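Local atomic coordinates of hydrogenase 2 maturation peptidase (PDB entry 5TTX), a protein that probably cuts a C-terminal peptide from the large-subunit precursor of a nickel-iron hydrogenase in the last steps of its maturation, as related maturation proteases do. Residues K8-A13 with P39-A44; R18-D23 with L133-E138; D31-M36 with A149-V154; S69-G74 with G127-S132; G88-I93 with K114-L119. All blocks are in the same frame, centred on the assembly; numbering follows the deposited sequence.

Contact 1: K8-A13 with P39-A44; sequences KRVLVA and PDYVDA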
# COMPACT_ATOMS: atom_id res chain seq x y z
N LYS A 8 -24.72 31.26 -9.98
CA LYS A 8 -23.37 31.10 -10.52
C LYS A 8 -23.16 29.64 -10.94
O LYS A 8 -22.42 28.90 -10.30
CB LYS A 8 -22.33 31.51 -9.47
CG LYS A 8 -20.90 31.69 -10.00
CD LYS A 8 -19.89 31.72 -8.85
CE LYS A 8 -18.46 31.56 -9.36
NZ LYS A 8 -17.48 31.28 -8.27
N ARG A 9 -23.81 29.23 -12.02
CA ARG A 9 -23.85 27.81 -12.38
C ARG A 9 -23.22 27.49 -13.72
O ARG A 9 -22.54 26.46 -13.83
CB ARG A 9 -25.30 27.31 -12.38
CG ARG A 9 -25.86 27.14 -11.00
CD ARG A 9 -25.47 25.78 -10.43
NE ARG A 9 -25.66 25.70 -8.98
CZ ARG A 9 -25.59 24.57 -8.28
NH1 ARG A 9 -25.34 23.41 -8.90
NH2 ARG A 9 -25.78 24.58 -6.96
N VAL A 10 -23.43 28.31 -14.74
CA VAL A 10 -22.86 28.08 -16.06
C VAL A 10 -21.88 29.19 -16.38
O VAL A 10 -22.17 30.37 -16.14
CB VAL A 10 -23.94 28.01 -17.15
CG1 VAL A 10 -23.28 27.99 -18.54
CG2 VAL A 10 -24.82 26.80 -16.94
N LEU A 11 -20.70 28.82 -16.89
CA LEU A 11 -19.67 29.75 -17.31
C LEU A 11 -19.56 29.69 -18.82
O LEU A 11 -19.34 28.62 -19.38
CB LEU A 11 -18.31 29.41 -16.68
CG LEU A 11 -17.13 30.18 -17.33
CD1 LEU A 11 -17.29 31.66 -17.12
CD2 LEU A 11 -15.74 29.72 -16.80
N VAL A 12 -19.73 30.83 -19.47
CA VAL A 12 -19.37 30.97 -20.88
C VAL A 12 -18.16 31.90 -20.95
O VAL A 12 -18.26 33.08 -20.60
CB VAL A 12 -20.53 31.51 -21.72
CG1 VAL A 12 -20.16 31.55 -23.21
CG2 VAL A 12 -21.81 30.69 -21.49
N ALA A 13 -17.03 31.36 -21.43
CA ALA A 13 -15.74 32.02 -21.34
C ALA A 13 -15.22 32.35 -22.73
O ALA A 13 -15.01 31.45 -23.55
CB ALA A 13 -14.71 31.15 -20.61
N PRO A 39 -30.33 34.39 -18.10
CA PRO A 39 -30.59 34.07 -16.69
C PRO A 39 -29.37 34.38 -15.82
O PRO A 39 -28.22 34.28 -16.26
CB PRO A 39 -30.88 32.57 -16.71
CG PRO A 39 -31.15 32.23 -18.15
CD PRO A 39 -30.42 33.22 -18.98
N ASP A 40 -29.65 34.77 -14.57
CA ASP A 40 -28.59 35.13 -13.63
C ASP A 40 -27.56 34.02 -13.46
O ASP A 40 -26.39 34.30 -13.16
CB ASP A 40 -29.18 35.48 -12.26
CG ASP A 40 -29.67 36.91 -12.18
OD1 ASP A 40 -30.67 37.15 -11.47
OD2 ASP A 40 -29.07 37.79 -12.83
N TYR A 41 -27.97 32.76 -13.64
CA TYR A 41 -27.05 31.67 -13.34
C TYR A 41 -25.97 31.51 -14.42
O TYR A 41 -24.97 30.82 -14.18
CB TYR A 41 -27.83 30.36 -13.10
CG TYR A 41 -28.46 29.77 -14.33
CD1 TYR A 41 -27.69 29.04 -15.24
CD2 TYR A 41 -29.81 29.92 -14.59
CE1 TYR A 41 -28.24 28.51 -16.39
CE2 TYR A 41 -30.38 29.35 -15.73
CZ TYR A 41 -29.58 28.66 -16.63
OH TYR A 41 -30.11 28.11 -17.76
N VAL A 42 -26.14 32.13 -15.58
CA VAL A 42 -25.12 32.13 -16.62
C VAL A 42 -24.13 33.26 -16.35
O VAL A 42 -24.53 34.41 -16.18
CB VAL A 42 -25.76 32.29 -18.00
CG1 VAL A 42 -24.68 32.36 -19.09
CG2 VAL A 42 -26.70 31.14 -18.25
N ASP A 43 -22.84 32.94 -16.31
CA ASP A 43 -21.78 33.95 -16.30
C ASP A 43 -21.11 33.94 -17.67
O ASP A 43 -20.40 32.99 -18.01
CB ASP A 43 -20.73 33.67 -15.23
CG ASP A 43 -21.14 34.14 -13.88
OD1 ASP A 43 -20.27 34.07 -12.99
OD2 ASP A 43 -22.31 34.57 -13.71
N ALA A 44 -21.34 34.99 -18.45
CA ALA A 44 -20.60 35.23 -19.70
C ALA A 44 -19.41 36.10 -19.35
O ALA A 44 -19.58 37.26 -19.01
CB ALA A 44 -21.49 35.90 -20.74
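Y41 O is the first anchor between the two segments. It accepts two backbone N-H groups. R9 N reaches Y41 O at 2.9 Å in the carbonyl plane, on a lone pair. V10 N reaches the same Y41 O at 3.0 Å from above that plane, in a nearly straight hydrogen bond (N-H...O 174°). The next two bonds keep parallel-sheet register. D43 N gives to V10 O at 2.7 Å, almost along the C=O axis, and V12 N gives to D43 O at 2.7 Å. The alpha carbons add C-H...O contacts, the shortest from A44 CA to V12 O at 3.3 Å.

These bonds join strands 10-15 and 42-48, the two parallel strands of a beta-alpha-beta unit whose crossover helix is 25-34. V10, V12, V42 and A44 point to the face that this helix covers. L11 and D43 point to the other face.

On the helix side, V12 CG2 lies alongside V42 CG1 at 4.1 Å. V10 CG2 meets the Y41 ring at its edge, in plane, 3.9 Å from Y41 CE1. The Y41 chi1 of 71°, crowded between backbone N and carbonyl carbon, sets the ring beside V10, pointing the same way.

A type I turn from P39 to V42, with V42 N bonded to P39 O, places Y41 next to R9 and V10. On the other face the extended, poorly ordered K8 chain crosses D43 obliquely, but the charged ends part. K8 NZ is salt-bridged to D60, and D43 OD1 bonds to the hydroxyl of Y61. Strand 63-69 flanks segment 8-13 on its other side.

Contact 2: R18-D23 with L133-E138; sequences RLMGDD and LKPSLE
L19 O is gripped twice by the facing loop. S136 N donates to L19 O at 2.9 Å, in a straight bond (171°) that arrives from well above the carbonyl plane. P135 CA adds a C-H...O contact to L19 O at 3.4 Å. The chain answers two residues on: G21 N donates to S136 O at 3.0 Å. These two bonds make a single backbone bridge centred on M20 and S136.

G21 has positive phi, and a side chain there would run into K134 O. G21 CA touches E138 O at 3.4 Å. S136 OG, anti to its own backbone N, accepts from E138 N and forms an ST turn.

Apolar tips flank the bridge. L19 CD2 and L137 CD2 meet side by side at 3.7 Å, and the selenium of selenomethionine M20 rests on P135 CG at 3.9 Å. L133 CD2 reaches D23 N at 3.5 Å. A water donates to both R18 O and L137 O. The R18 guanidinium turns away, to D46 and D31.

The bridge ties the loops that follow parallel strands 10-15 and 122-128, at their C-terminal ends, the edge where alpha/beta folds usually carry their active site.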
# COMPACT_ATOMS: atom_id res chain seq x y z
N ARG A 18 -8.21 40.73 -27.84
CA ARG A 18 -8.99 41.70 -28.62
C ARG A 18 -8.15 42.57 -29.54
O ARG A 18 -8.70 43.14 -30.49
CB ARG A 18 -9.75 42.65 -27.70
CG ARG A 18 -11.01 42.08 -27.12
CD ARG A 18 -11.60 43.03 -26.13
NE ARG A 18 -12.63 42.39 -25.29
CZ ARG A 18 -13.92 42.34 -25.62
NH1 ARG A 18 -14.35 42.88 -26.76
NH2 ARG A 18 -14.80 41.78 -24.80
N LEU A 19 -6.86 42.73 -29.26
CA LEU A 19 -5.98 43.57 -30.06
C LEU A 19 -5.38 42.83 -31.25
O LEU A 19 -4.61 43.42 -32.02
CB LEU A 19 -4.84 44.10 -29.20
CG LEU A 19 -5.27 44.68 -27.86
CD1 LEU A 19 -4.03 45.15 -27.12
CD2 LEU A 19 -6.22 45.85 -28.09
N MSE A 20 -5.70 41.54 -31.40
CA MSE A 20 -5.11 40.74 -32.46
C MSE A 20 -6.19 40.26 -33.42
O MSE A 20 -6.30 39.07 -33.71
CB MSE A 20 -4.35 39.54 -31.87
CG MSE A 20 -3.24 39.97 -30.97
SE MSE A 20 -1.71 40.75 -31.94
CE MSE A 20 -0.42 40.76 -30.44
N GLY A 21 -7.00 41.19 -33.88
CA GLY A 21 -7.89 40.88 -34.99
C GLY A 21 -8.88 39.81 -34.62
O GLY A 21 -9.63 39.92 -33.65
N ASP A 22 -8.89 38.74 -35.40
CA ASP A 22 -9.89 37.70 -35.19
C ASP A 22 -9.62 36.84 -33.95
O ASP A 22 -10.46 36.00 -33.61
CB ASP A 22 -10.01 36.83 -36.44
CG ASP A 22 -10.61 37.58 -37.62
OD1 ASP A 22 -10.36 37.15 -38.77
OD2 ASP A 22 -11.31 38.61 -37.42
N ASP A 23 -8.49 37.02 -33.26
CA ASP A 23 -8.35 36.38 -31.95
C ASP A 23 -9.32 36.95 -30.94
O ASP A 23 -9.47 36.37 -29.86
CB ASP A 23 -6.93 36.51 -31.40
CG ASP A 23 -6.61 35.45 -30.38
OD1 ASP A 23 -6.98 34.28 -30.62
OD2 ASP A 23 -5.96 35.75 -29.34
N LEU A 133 -5.02 37.30 -37.80
CA LEU A 133 -4.59 37.53 -36.43
C LEU A 133 -3.62 38.70 -36.34
O LEU A 133 -3.01 38.93 -35.29
CB LEU A 133 -3.93 36.27 -35.85
CG LEU A 133 -4.85 35.03 -35.91
CD1 LEU A 133 -4.07 33.68 -35.73
CD2 LEU A 133 -6.01 35.15 -34.90
N LYS A 134 -3.43 39.41 -37.44
CA LYS A 134 -2.61 40.60 -37.42
C LYS A 134 -3.18 41.60 -36.41
O LYS A 134 -4.39 41.58 -36.13
CB LYS A 134 -2.53 41.22 -38.81
CG LYS A 134 -1.60 40.46 -39.78
CD LYS A 134 -1.49 41.17 -41.14
CE LYS A 134 -2.84 41.18 -41.89
NZ LYS A 134 -3.41 39.82 -42.26
N PRO A 135 -2.33 42.42 -35.80
CA PRO A 135 -2.83 43.44 -34.86
C PRO A 135 -3.94 44.29 -35.47
O PRO A 135 -3.82 44.79 -36.59
CB PRO A 135 -1.58 44.27 -34.55
CG PRO A 135 -0.44 43.21 -34.65
CD PRO A 135 -0.85 42.34 -35.82
N SER A 136 -5.01 44.47 -34.68
CA SER A 136 -6.26 45.07 -35.12
C SER A 136 -7.26 45.04 -33.97
O SER A 136 -7.34 44.05 -33.24
CB SER A 136 -6.85 44.32 -36.32
OG SER A 136 -8.07 44.91 -36.74
N LEU A 137 -8.01 46.13 -33.81
CA LEU A 137 -9.14 46.22 -32.90
C LEU A 137 -10.40 45.57 -33.47
O LEU A 137 -11.39 45.45 -32.75
CB LEU A 137 -9.44 47.69 -32.58
CG LEU A 137 -8.23 48.42 -32.02
CD1 LEU A 137 -8.44 49.92 -31.96
CD2 LEU A 137 -7.87 47.87 -30.66
N GLU A 138 -10.37 45.17 -34.74
CA GLU A 138 -11.59 44.79 -35.44
C GLU A 138 -11.56 43.32 -35.85
O GLU A 138 -10.50 42.72 -36.03
CB GLU A 138 -11.80 45.64 -36.70
CG GLU A 138 -11.87 47.16 -36.46
CD GLU A 138 -13.09 47.60 -35.64
OE1 GLU A 138 -14.01 46.78 -35.40
OE2 GLU A 138 -13.12 48.80 -35.25
O HOH W 1 -10.71 45.41 -29.99

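Contact 3: D31-M36 with A149-V154; sequences DLLSSM and AAVDLV
Two helices on one side of the central sheet of this alpha/beta fold meet here through apolar side chains alone. They are helix 25-34, the crossover of the first beta-alpha-beta unit, and the long C-terminal helix 141-158.

V151 is the centre of the tight part. Its side chain points at the facing segment. V151 CG2, beside the backbone N, packs on L32 CD1 at 3.6 Å and on L32 CB at 3.7 Å. The two side chains cross at about a right angle, so the V151 methyl sits against the flank of L32. L33, the next residue, meets V154, one turn on from V151. Its CB leaves to the side, but its extended outer chain (chi2 170°) brings L33 CD1 tip to tip with V154 CG1 at 3.9 Å. L33, V151 and V154 are buried, and this edge of the contact faces the sheet, where V12 touches both L33 and V154. V29 and F25, earlier on helix 25-34, continue the same seam onto V151 and A150.

The outer side is looser. L32 O accepts from both S35 N and S35 OG, the hydroxyl coming from above the carbonyl plane. M36 follows in a loop. It is a selenomethionine, exposed and poorly ordered, so its position is less certain than that of the leucines. The side chain sets off toward helix 141-158 and bends at its last torsion (chi3 90°). There M36 SE meets V151 CG1, the methyl anti to the backbone N, tip to tip at 3.8 Å.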
# COMPACT_ATOMS: atom_id res chain seq x y z
N ASP A 31 -19.38 39.72 -25.49
CA ASP A 31 -20.05 41.01 -25.64
C ASP A 31 -21.48 40.83 -26.12
O ASP A 31 -22.40 41.46 -25.59
CB ASP A 31 -19.31 41.91 -26.62
CG ASP A 31 -17.95 42.34 -26.12
OD1 ASP A 31 -17.59 42.02 -24.97
OD2 ASP A 31 -17.24 43.02 -26.90
N LEU A 32 -21.69 39.97 -27.13
CA LEU A 32 -23.06 39.74 -27.60
C LEU A 32 -23.92 39.15 -26.49
O LEU A 32 -25.04 39.63 -26.25
CB LEU A 32 -23.05 38.82 -28.81
CG LEU A 32 -22.49 39.43 -30.09
CD1 LEU A 32 -22.46 38.37 -31.20
CD2 LEU A 32 -23.32 40.68 -30.54
N LEU A 33 -23.42 38.14 -25.79
CA LEU A 33 -24.19 37.48 -24.73
C LEU A 33 -24.50 38.45 -23.58
O LEU A 33 -25.63 38.52 -23.11
CB LEU A 33 -23.43 36.26 -24.21
CG LEU A 33 -23.34 35.13 -25.24
CD1 LEU A 33 -22.38 34.07 -24.76
CD2 LEU A 33 -24.72 34.54 -25.48
N SER A 34 -23.49 39.22 -23.14
CA SER A 34 -23.71 40.21 -22.09
C SER A 34 -24.77 41.24 -22.45
O SER A 34 -25.32 41.87 -21.55
CB SER A 34 -22.41 40.95 -21.76
OG SER A 34 -21.49 40.07 -21.12
N SER A 35 -25.06 41.45 -23.72
CA SER A 35 -26.09 42.42 -24.04
C SER A 35 -27.46 41.78 -24.23
O SER A 35 -28.44 42.50 -24.43
CB SER A 35 -25.71 43.25 -25.28
OG SER A 35 -25.98 42.57 -26.49
N MSE A 36 -27.55 40.46 -24.19
CA MSE A 36 -28.86 39.83 -24.21
C MSE A 36 -29.28 39.65 -22.78
O MSE A 36 -28.54 39.98 -21.86
CB MSE A 36 -28.83 38.51 -24.96
CG MSE A 36 -28.19 38.63 -26.31
SE MSE A 36 -27.88 36.90 -27.12
CE MSE A 36 -29.59 36.70 -28.06
N ALA A 149 -23.34 33.29 -35.06
CA ALA A 149 -23.55 31.85 -35.12
C ALA A 149 -23.12 31.18 -33.81
O ALA A 149 -23.81 30.28 -33.31
CB ALA A 149 -22.77 31.26 -36.30
N ALA A 150 -22.00 31.62 -33.25
CA ALA A 150 -21.56 31.05 -31.99
C ALA A 150 -22.57 31.34 -30.90
O ALA A 150 -22.84 30.48 -30.05
CB ALA A 150 -20.18 31.60 -31.62
N VAL A 151 -23.18 32.53 -30.94
CA VAL A 151 -24.21 32.87 -29.95
C VAL A 151 -25.33 31.83 -29.99
O VAL A 151 -25.76 31.31 -28.95
CB VAL A 151 -24.74 34.30 -30.20
CG1 VAL A 151 -26.11 34.54 -29.53
CG2 VAL A 151 -23.73 35.31 -29.71
N ASP A 152 -25.79 31.48 -31.19
CA ASP A 152 -26.80 30.44 -31.32
C ASP A 152 -26.32 29.11 -30.75
O ASP A 152 -27.09 28.41 -30.08
CB ASP A 152 -27.21 30.26 -32.78
CG ASP A 152 -27.96 31.47 -33.32
OD1 ASP A 152 -28.47 32.28 -32.51
OD2 ASP A 152 -28.03 31.59 -34.56
N LEU A 153 -25.06 28.73 -31.02
CA LEU A 153 -24.56 27.47 -30.48
C LEU A 153 -24.56 27.49 -28.97
O LEU A 153 -24.94 26.51 -28.32
CB LEU A 153 -23.15 27.18 -30.98
CG LEU A 153 -23.01 26.61 -32.38
CD1 LEU A 153 -21.52 26.31 -32.67
CD2 LEU A 153 -23.86 25.38 -32.52
N VAL A 154 -24.15 28.62 -28.39
CA VAL A 154 -24.20 28.80 -26.94
C VAL A 154 -25.63 28.67 -26.43
O VAL A 154 -25.89 27.97 -25.44
CB VAL A 154 -23.59 30.16 -26.57
CG1 VAL A 154 -23.88 30.48 -25.11
CG2 VAL A 154 -22.11 30.13 -26.84

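Contact 4: S69-G74 with G127-S132; sequences SVELEG and GCIPRS
S69 ends a parallel pairing of strands 63-69 and 122-128, in the central sheet of the alpha/beta fold. It is bridged to C128, and its CA makes a C-H...O contact with C128 O. S69 OG stands anti to the backbone N (chi1 175°) and touches P130 CB at 3.6 Å. A water joins S69 OG to C128 O.

V70 N donates to C128 O at 3.0 Å, from well above the carbonyl plane. V70 O in turn receives the CA-H of I129, with I129 CA at 3.3 Å. V70 CG2, in the crowded position between backbone N and carbonyl carbon, lies 3.7 Å from G127 CA, where no side chain intervenes. V70 also packs on R98 of the second subunit.

E71 CB points away from segment 127-132, but the chain bends at chi2 (-85°) and lays the carboxylate over P130, with E71 OE1 3.6 Å from P130 CG. A water donates to E71 OE1 and, weakly, to R131 O.

From L72 on, the loop curls round the tip of I129. The extended I129 chain (chi2 180°) drives I129 CD1 among three carbonyl oxygens: L72 O at 3.5 Å, E73 O at 3.6 Å and G74 O at 3.6 Å.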
# COMPACT_ATOMS: atom_id res chain seq x y z
N SER A 69 -10.25 31.16 -30.74
CA SER A 69 -9.90 31.13 -32.15
C SER A 69 -8.93 29.98 -32.39
O SER A 69 -7.99 29.79 -31.62
CB SER A 69 -9.31 32.49 -32.57
OG SER A 69 -8.85 32.49 -33.91
N VAL A 70 -9.18 29.19 -33.42
CA VAL A 70 -8.40 27.98 -33.70
C VAL A 70 -8.10 27.90 -35.19
O VAL A 70 -9.01 28.00 -36.02
CB VAL A 70 -9.15 26.68 -33.27
CG1 VAL A 70 -9.33 26.61 -31.77
CG2 VAL A 70 -10.50 26.58 -33.96
N GLU A 71 -6.85 27.66 -35.54
CA GLU A 71 -6.53 27.40 -36.94
C GLU A 71 -6.75 25.92 -37.26
O GLU A 71 -5.98 25.06 -36.84
CB GLU A 71 -5.11 27.86 -37.26
CG GLU A 71 -5.04 29.40 -37.37
CD GLU A 71 -5.43 29.96 -38.77
OE1 GLU A 71 -4.89 31.06 -39.11
OE2 GLU A 71 -6.24 29.30 -39.52
N LEU A 72 -7.79 25.64 -38.01
CA LEU A 72 -8.13 24.33 -38.54
C LEU A 72 -8.25 24.45 -40.04
O LEU A 72 -8.30 25.55 -40.58
CB LEU A 72 -9.46 23.82 -37.95
CG LEU A 72 -9.44 23.78 -36.42
CD1 LEU A 72 -10.81 23.47 -35.90
CD2 LEU A 72 -8.37 22.72 -35.93
N GLU A 73 -8.31 23.31 -40.72
CA GLU A 73 -8.64 23.35 -42.14
C GLU A 73 -10.05 23.86 -42.31
O GLU A 73 -10.98 23.40 -41.64
CB GLU A 73 -8.51 21.97 -42.78
CG GLU A 73 -7.20 21.27 -42.55
CD GLU A 73 -6.97 20.19 -43.59
OE1 GLU A 73 -5.82 19.71 -43.71
OE2 GLU A 73 -7.94 19.84 -44.29
N GLY A 74 -10.22 24.83 -43.19
CA GLY A 74 -11.52 25.40 -43.45
C GLY A 74 -11.44 26.89 -43.58
O GLY A 74 -10.44 27.51 -43.22
N GLY A 127 -14.54 26.71 -31.25
CA GLY A 127 -13.44 27.41 -31.90
C GLY A 127 -13.92 28.01 -33.20
O GLY A 127 -14.83 27.46 -33.85
N CYS A 128 -13.30 29.12 -33.58
CA CYS A 128 -13.59 29.83 -34.82
C CYS A 128 -12.32 29.96 -35.66
O CYS A 128 -11.28 30.41 -35.16
CB CYS A 128 -14.14 31.23 -34.53
SG CYS A 128 -14.42 32.17 -36.03
N ILE A 129 -12.38 29.56 -36.93
CA ILE A 129 -11.22 29.73 -37.80
C ILE A 129 -11.10 31.21 -38.13
O ILE A 129 -12.05 31.79 -38.65
CB ILE A 129 -11.34 28.91 -39.08
CG1 ILE A 129 -11.47 27.42 -38.73
CG2 ILE A 129 -10.12 29.19 -40.01
CD1 ILE A 129 -11.59 26.52 -39.95
N PRO A 130 -9.96 31.85 -37.85
CA PRO A 130 -9.83 33.28 -38.13
C PRO A 130 -9.57 33.54 -39.60
O PRO A 130 -9.23 32.65 -40.38
CB PRO A 130 -8.60 33.68 -37.31
CG PRO A 130 -7.71 32.46 -37.45
CD PRO A 130 -8.70 31.28 -37.32
N ARG A 131 -9.76 34.80 -39.96
CA ARG A 131 -9.20 35.26 -41.22
C ARG A 131 -7.81 35.81 -40.99
O ARG A 131 -6.85 35.44 -41.68
CB ARG A 131 -10.06 36.35 -41.85
CG ARG A 131 -9.39 36.91 -43.11
CD ARG A 131 -10.00 38.24 -43.59
NE ARG A 131 -9.27 38.71 -44.75
CZ ARG A 131 -9.45 39.90 -45.35
NH1 ARG A 131 -10.35 40.75 -44.90
NH2 ARG A 131 -8.72 40.22 -46.41
N SER A 132 -7.68 36.69 -40.01
CA SER A 132 -6.41 37.34 -39.76
C SER A 132 -6.23 37.57 -38.27
O SER A 132 -7.17 37.99 -37.56
CB SER A 132 -6.34 38.66 -40.54
OG SER A 132 -5.38 39.49 -39.96
O HOH W 2 -11.16 33.40 -34.96
O HOH W 3 -7.23 30.90 -41.44
O HOH W 4 -5.32 33.84 -39.77

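Contact 5: G88-I93 with K114-L119; sequences GLDEDI and KSIGVL
This is a helix-to-helix contact in an alpha-alpha hairpin that stands out from the sheet. Helices 86-98 and 107-116 follow each other in the chain and run roughly antiparallel. The contact lies at the base of the hairpin, near the start of the first helix and the end of the second, and it is held by van der Waals packing.

I116 carries the second helix's share. It points at helix 86-98 and is met by three side chains. L89 comes from one turn. Its CG is anti to the backbone N (chi1 172°), and L89 CD2 packs on I116 CG2 at 3.7 Å, the two side chains crossing at about a right angle. I93, one turn on, adds a looser touch, I93 CD1 to I116 CG1 at 4.2 Å. I93 also packs on L109, F112 and A113, further back along helix 107-116.

D90 completes the set. Its carboxylate crosses I116 obliquely, and D90 OD2 lies 3.9 Å from G117 CA. G117 lies in a type I turn from I116 to L119. D90 OD2 has its salt-bridge partner in R87, earlier on the same helix.

The second subunit packs on this region. L89 meets L89 of the second subunit, and I116 meets L96 of that subunit, so the hairpin serves both the fold and the assembly. The closest approach between the two helical segments is polar to apolar. D90 OD1 presses on I116 CG2, the methyl anti to the backbone N, at 3.1 Å.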
# COMPACT_ATOMS: atom_id res chain seq x y z
N GLY A 88 -13.50 11.09 -17.94
CA GLY A 88 -12.63 10.15 -18.62
C GLY A 88 -11.16 10.49 -18.44
O GLY A 88 -10.33 9.61 -18.22
N LEU A 89 -10.84 11.79 -18.48
CA LEU A 89 -9.45 12.21 -18.35
C LEU A 89 -8.89 11.91 -16.97
O LEU A 89 -7.73 11.49 -16.86
CB LEU A 89 -9.34 13.70 -18.68
CG LEU A 89 -7.99 14.38 -18.42
CD1 LEU A 89 -6.88 13.76 -19.27
CD2 LEU A 89 -8.12 15.89 -18.67
N ASP A 90 -9.68 12.09 -15.90
CA ASP A 90 -9.26 11.64 -14.57
C ASP A 90 -8.84 10.18 -14.60
O ASP A 90 -7.75 9.82 -14.15
CB ASP A 90 -10.40 11.77 -13.55
CG ASP A 90 -10.87 13.19 -13.37
OD1 ASP A 90 -10.45 14.05 -14.16
OD2 ASP A 90 -11.66 13.44 -12.43
N GLU A 91 -9.72 9.33 -15.12
CA GLU A 91 -9.45 7.90 -15.15
C GLU A 91 -8.13 7.61 -15.84
O GLU A 91 -7.33 6.80 -15.36
CB GLU A 91 -10.60 7.16 -15.83
CG GLU A 91 -11.75 6.93 -14.91
CD GLU A 91 -11.35 6.23 -13.62
OE1 GLU A 91 -11.28 6.92 -12.58
OE2 GLU A 91 -11.08 5.01 -13.64
N ASP A 92 -7.88 8.29 -16.97
CA ASP A 92 -6.62 8.06 -17.68
C ASP A 92 -5.43 8.47 -16.82
O ASP A 92 -4.38 7.84 -16.89
CB ASP A 92 -6.61 8.81 -19.01
CG ASP A 92 -7.70 8.34 -19.94
OD1 ASP A 92 -8.14 7.19 -19.77
OD2 ASP A 92 -8.14 9.10 -20.83
N ILE A 93 -5.59 9.52 -16.01
CA ILE A 93 -4.50 9.93 -15.12
C ILE A 93 -4.27 8.89 -14.03
O ILE A 93 -3.13 8.55 -13.71
CB ILE A 93 -4.80 11.33 -14.56
CG1 ILE A 93 -4.78 12.35 -15.69
CG2 ILE A 93 -3.78 11.72 -13.49
CD1 ILE A 93 -5.16 13.73 -15.23
N LYS A 114 -5.09 17.12 -9.24
CA LYS A 114 -5.84 17.96 -8.30
C LYS A 114 -6.61 19.05 -9.03
O LYS A 114 -7.76 19.36 -8.66
CB LYS A 114 -4.90 18.57 -7.26
CG LYS A 114 -5.62 19.40 -6.21
CD LYS A 114 -4.65 19.86 -5.12
CE LYS A 114 -3.44 20.58 -5.70
NZ LYS A 114 -2.27 20.59 -4.77
N SER A 115 -6.02 19.64 -10.07
CA SER A 115 -6.76 20.58 -10.90
C SER A 115 -7.89 19.88 -11.65
O SER A 115 -9.07 20.23 -11.51
CB SER A 115 -5.80 21.27 -11.86
OG SER A 115 -4.62 21.68 -11.17
N ILE A 116 -7.53 18.89 -12.47
CA ILE A 116 -8.49 18.22 -13.35
C ILE A 116 -9.68 17.68 -12.55
O ILE A 116 -10.82 17.71 -13.02
CB ILE A 116 -7.76 17.10 -14.13
CG1 ILE A 116 -6.61 17.70 -14.93
CG2 ILE A 116 -8.66 16.41 -15.09
CD1 ILE A 116 -7.07 18.75 -15.91
N GLY A 117 -9.43 17.20 -11.33
CA GLY A 117 -10.45 16.56 -10.52
C GLY A 117 -11.62 17.46 -10.13
O GLY A 117 -12.67 16.93 -9.70
N VAL A 118 -11.49 18.78 -10.25
CA VAL A 118 -12.55 19.70 -9.87
C VAL A 118 -13.12 20.48 -11.05
O VAL A 118 -14.12 21.19 -10.86
CB VAL A 118 -12.10 20.68 -8.77
CG1 VAL A 118 -11.72 19.93 -7.49
CG2 VAL A 118 -10.98 21.53 -9.25
N LEU A 119 -12.53 20.40 -12.25
CA LEU A 119 -13.21 20.91 -13.43
C LEU A 119 -14.58 20.26 -13.52
O LEU A 119 -14.76 19.15 -13.02
CB LEU A 119 -12.43 20.60 -14.71
CG LEU A 119 -11.04 21.19 -14.97
CD1 LEU A 119 -10.54 20.88 -16.41
CD2 LEU A 119 -11.00 22.68 -14.68

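Overall arrangement
Contacts 1 and 4 reach the same sheet on opposite sides of the chain's centre, about 25 Å apart between centres. Contact 3 lies against contact 1, with centres 12 Å apart. Contact 2 joins contact 3 through the R18-D31 salt bridge and contact 4 through D22, which probably bonds to the backbone of R131 and S132. Contact 5 stands about 34 Å from contact 2 between centres. Along the chain, contact 1 closes before contacts 4 and 5 open, and contact 5 falls within the span of contact 4. Contacts 1 and 3 thus build the sheet-helix core, contact 2 ties loops at the C-terminal ends of parallel strands, and contact 5 holds the outlying hairpin that meets the second subunit.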